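Local coordinates for tail fiber protein (PDB 6CL6), which forms the trimeric receptor-binding fiber of the R2 pyocin, a contractile injection system, and probably attaches the particle to the surface of its target bacterium, at the interface of chains A and B. Residues are numbered along the deposited sequence; one frame, centred on the assembly and turned at random. Chains: chain A/B, Tail fiber protein.

Contact 1: the interface of chains A and B. Residues chain A 333-335, 337; chain B 346, 356.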
loop_
_atom_site.group_PDB
_atom_site.type_symbol
_atom_site.label_atom_id
_atom_site.label_comp_id
_atom_site.label_asym_id
_atom_site.label_seq_id
_atom_site.Cartn_x
_atom_site.Cartn_y
_atom_site.Cartn_z
ATOM N N SER A 333 -37.804 83.359 59.019
ATOM C CA SER A 333 -38.270 83.696 60.349
ATOM C C SER A 333 -39.759 84.038 60.345
ATOM O O SER A 333 -40.397 84.192 59.304
ATOM C CB SER A 333 -37.476 84.876 60.944
ATOM O OG SER A 333 -37.725 86.071 60.215
ATOM N N ALA A 334 -40.302 84.132 61.557
ATOM C CA ALA A 334 -41.687 84.539 61.782
ATOM C C ALA A 334 -41.729 86.064 61.794
ATOM O O ALA A 334 -41.922 86.719 62.816
ATOM C CB ALA A 334 -42.203 83.947 63.086
ATOM N N PHE A 335 -41.513 86.625 60.623
ATOM C CA PHE A 335 -41.450 88.072 60.458
ATOM C C PHE A 335 -42.789 88.731 60.800
ATOM O O PHE A 335 -43.870 88.199 60.530
ATOM C CB PHE A 335 -41.072 88.427 59.006
ATOM C CG PHE A 335 -42.005 87.863 57.968
ATOM C CD1 PHE A 335 -43.232 88.447 57.700
ATOM C CD2 PHE A 335 -41.615 86.761 57.197
ATOM C CE1 PHE A 335 -44.064 87.949 56.731
ATOM C CE2 PHE A 335 -42.443 86.250 56.235
ATOM C CZ PHE A 335 -43.670 86.821 55.984
ATOM N N PRO A 337 -45.989 90.480 60.389
ATOM C CA PRO A 337 -46.758 90.599 59.134
ATOM C C PRO A 337 -47.354 91.969 58.907
ATOM O O PRO A 337 -48.040 92.177 57.890
ATOM C CB PRO A 337 -47.857 89.542 59.304
ATOM C CG PRO A 337 -48.079 89.514 60.760
ATOM C CD PRO A 337 -46.754 89.796 61.440
ATOM N N ARG B 346 -40.436 77.876 56.631
ATOM C CA ARG B 346 -39.578 77.656 57.789
ATOM C C ARG B 346 -40.091 76.469 58.583
ATOM O O ARG B 346 -41.148 75.902 58.289
ATOM C CB ARG B 346 -39.530 78.927 58.657
ATOM C CG ARG B 346 -40.710 79.084 59.598
ATOM C CD ARG B 346 -40.712 80.451 60.312
ATOM N NE ARG B 346 -41.694 80.484 61.391
ATOM C CZ ARG B 346 -42.980 80.796 61.220
ATOM N NH1 ARG B 346 -43.432 81.094 60.014
ATOM N NH2 ARG B 346 -43.812 80.795 62.245
ATOM N N ARG B 356 -45.734 81.080 55.806
ATOM C CA ARG B 356 -46.168 82.335 56.370
ATOM C C ARG B 356 -46.679 83.255 55.275
ATOM O O ARG B 356 -46.025 83.409 54.241
ATOM C CB ARG B 356 -45.028 83.023 57.135
ATOM C CG ARG B 356 -45.501 84.219 57.957
ATOM C CD ARG B 356 -44.434 84.487 58.983
ATOM N NE ARG B 356 -44.766 85.463 60.002
ATOM C CZ ARG B 356 -45.312 85.178 61.187
ATOM N NH1 ARG B 356 -45.659 83.944 61.497
ATOM N NH2 ARG B 356 -45.501 86.137 62.063
#
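The backbone carbonyl oxygen of A:Phe335 is gripped by two nitrogens of B:Arg356, which presents the side of its guanidinium that carries NE and NH2. NE of B:Arg356 donates to A:Phe335 O over 2.9 Å, with 146° at the hydrogen, and NH2 of the same group donates to this oxygen over 3.0 Å. The oxygen lies close to the guanidinium plane. Seen from the acceptor, NE is tilted modestly from the carbonyl plane. The pairing fixes the rotation of the guanidinium, though NH2 approaches from well above the carbonyl plane. B:Arg356, from strand 352-357, extends from CG to NE with CG anti to its backbone N (chi1 -170°), and its aliphatic part passes across the face of the A:Phe335 ring. CD of B:Arg356 sits over the ring centre in a CH-pi contact, while the guanidinium stands almost perpendicular to the ring. A:Ala334 CA covers one face of this guanidinium, 3.7 Å from CZ of B:Arg356. A loop of chain A is thereby read through its backbone as well as its phenyl ring, in a subunit interface of the fiber's C-terminal region. Alongside, B:Arg346 from strand 343-346 lays its guanidinium against the methyl of A:Ala334, which is offset toward the rim of the flat group. Its NH2 comes 3.6 Å from A:Ala334 CB.

Contact 2: the interface of chains A and B. Residues chain A 299, 301, 328, 368; chain B 299, 327-328, 370.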
loop_
_atom_site.group_PDB
_atom_site.type_symbol
_atom_site.label_atom_id
_atom_site.label_comp_id
_atom_site.label_asym_id
_atom_site.label_seq_id
_atom_site.Cartn_x
_atom_site.Cartn_y
_atom_site.Cartn_z
ATOM N N ARG A 299 -27.492 73.340 40.617
ATOM C CA ARG A 299 -28.303 74.059 41.588
ATOM C C ARG A 299 -27.566 74.082 42.918
ATOM O O ARG A 299 -26.949 73.087 43.316
ATOM C CB ARG A 299 -29.680 73.422 41.784
ATOM C CG ARG A 299 -30.564 73.467 40.546
ATOM C CD ARG A 299 -32.027 73.182 40.906
ATOM N NE ARG A 299 -32.662 74.268 41.666
ATOM C CZ ARG A 299 -33.280 75.326 41.121
ATOM N NH1 ARG A 299 -33.347 75.467 39.801
ATOM N NH2 ARG A 299 -33.834 76.240 41.902
ATOM N N TRP A 301 -27.517 76.039 47.123
ATOM C CA TRP A 301 -28.363 76.626 48.161
ATOM C C TRP A 301 -27.533 76.889 49.405
ATOM O O TRP A 301 -26.431 76.362 49.572
ATOM C CB TRP A 301 -29.538 75.708 48.516
ATOM C CG TRP A 301 -29.084 74.344 48.872
ATOM C CD1 TRP A 301 -28.777 73.876 50.110
ATOM C CD2 TRP A 301 -28.862 73.252 47.961
ATOM N NE1 TRP A 301 -28.366 72.555 50.021
ATOM C CE2 TRP A 301 -28.436 72.154 48.720
ATOM C CE3 TRP A 301 -29.009 73.101 46.577
ATOM C CZ2 TRP A 301 -28.120 70.916 48.138
ATOM C CZ3 TRP A 301 -28.701 71.869 46.007
ATOM C CH2 TRP A 301 -28.274 70.807 46.795
ATOM N N TYR A 328 -33.169 82.962 43.937
ATOM C CA TYR A 328 -34.169 83.609 44.775
ATOM C C TYR A 328 -33.723 83.491 46.225
ATOM O O TYR A 328 -32.821 82.707 46.555
ATOM C CB TYR A 328 -35.559 82.971 44.593
ATOM C CG TYR A 328 -35.669 81.645 45.280
ATOM C CD1 TYR A 328 -35.981 81.561 46.631
ATOM C CD2 TYR A 328 -35.453 80.453 44.581
ATOM C CE1 TYR A 328 -36.059 80.362 47.270
ATOM C CE2 TYR A 328 -35.553 79.239 45.209
ATOM C CZ TYR A 328 -35.847 79.193 46.565
ATOM O OH TYR A 328 -35.936 77.986 47.213
ATOM N N GLU A 368 -31.595 79.900 46.882
ATOM C CA GLU A 368 -31.244 78.913 45.882
ATOM C C GLU A 368 -30.746 79.636 44.637
ATOM O O GLU A 368 -31.182 80.752 44.329
ATOM C CB GLU A 368 -32.453 78.049 45.508
ATOM C CG GLU A 368 -32.616 76.795 46.302
ATOM C CD GLU A 368 -33.649 75.864 45.663
ATOM O OE1 GLU A 368 -34.863 76.079 45.865
ATOM O OE2 GLU A 368 -33.241 74.951 44.922
ATOM N N ARG B 299 -37.251 66.898 45.427
ATOM C CA ARG B 299 -37.989 68.146 45.358
ATOM C C ARG B 299 -39.482 67.854 45.458
ATOM O O ARG B 299 -39.986 66.913 44.834
ATOM C CB ARG B 299 -37.695 68.920 44.067
ATOM C CG ARG B 299 -36.339 69.626 44.055
ATOM C CD ARG B 299 -36.231 70.640 42.917
ATOM N NE ARG B 299 -36.873 71.932 43.204
ATOM C CZ ARG B 299 -36.263 72.965 43.801
ATOM N NH1 ARG B 299 -34.998 72.877 44.195
ATOM N NH2 ARG B 299 -36.920 74.094 43.993
ATOM N N GLY B 327 -36.704 75.601 51.042
ATOM C CA GLY B 327 -38.011 75.772 50.426
ATOM C C GLY B 327 -38.349 77.246 50.335
ATOM O O GLY B 327 -37.619 78.116 50.831
ATOM N N TYR B 328 -39.472 77.511 49.690
ATOM C CA TYR B 328 -40.001 78.859 49.547
ATOM C C TYR B 328 -41.509 78.767 49.320
ATOM O O TYR B 328 -42.068 77.686 49.102
ATOM C CB TYR B 328 -39.337 79.577 48.375
ATOM C CG TYR B 328 -39.834 79.109 47.049
ATOM C CD1 TYR B 328 -40.995 79.646 46.498
ATOM C CD2 TYR B 328 -39.165 78.122 46.330
ATOM C CE1 TYR B 328 -41.489 79.214 45.299
ATOM C CE2 TYR B 328 -39.657 77.690 45.100
ATOM C CZ TYR B 328 -40.822 78.233 44.594
ATOM O OH TYR B 328 -41.337 77.823 43.383
ATOM N N PHE B 370 -37.106 71.085 49.149
ATOM C CA PHE B 370 -36.150 70.090 48.674
ATOM C C PHE B 370 -35.349 69.574 49.851
ATOM O O PHE B 370 -35.191 70.261 50.861
ATOM C CB PHE B 370 -35.227 70.654 47.601
ATOM C CG PHE B 370 -34.305 71.733 48.099
ATOM C CD1 PHE B 370 -34.737 73.041 48.169
ATOM C CD2 PHE B 370 -33.010 71.431 48.492
ATOM C CE1 PHE B 370 -33.899 74.043 48.620
ATOM C CE2 PHE B 370 -32.168 72.421 48.951
ATOM C CZ PHE B 370 -32.622 73.734 49.012
#
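A:Glu368 meets B:Arg299 tip to tip across the subunit interface, carboxylate and guanidinium nearly coplanar. NH1 of B:Arg299 donates to the syn lone pair of A:Glu368 OE2 over 2.8 Å in a salt bridge, and a weak bond joins NH2 to OE1; the B:Arg299 side chain is poorly ordered. The carboxylate carbon CD of A:Glu368 also lies over the rim of the B:Phe370 ring at CE1, 3.5 Å away, the two flat groups inclined to each other. The CE2 and CZ edge of the same ring points at the indole face of A:Trp301, the planes 62° apart, with CE2 3.6 Å from A:Trp301 CD2. B:Tyr328 turns its CD2 edge to the face of A:Tyr328 near the phenol end, the rings 63° apart and CD2 3.4 Å from A:Tyr328 OH. Behind this first shell, the same phenol donates to the anti lone pair of A:Glu368 OE1 over 2.6 Å. The A:Tyr328 first torsion (chi1 75°) swings the ring to where OE1 lies in its plane. This bond steadies the carboxylate, and A:Arg299 adds weak support through its same-chain salt bridge to OE2. The two arginines bring their guanidiniums together around the carboxylate, whose negative charge probably offsets their repulsion. This charged and aromatic patch helps join neighbouring subunits in the C-terminal part of the trimeric fiber.

The C-alpha centres of contact 1 and contact 2 lie about 17 Å apart, and both contacts belong to the same A-B interface near the C-terminal end of the fiber. They share no residue, but strand 324-331, which carries the tyrosines of contact 2, leads directly into the loop with residues 333-337 of contact 1. Contact 1 joins a loop to strands of the neighbour, whereas contact 2 joins strands on both sides. The pairings repeat between the subunits of the trimer. Together they would hold adjacent C-terminal regions in register at two levels.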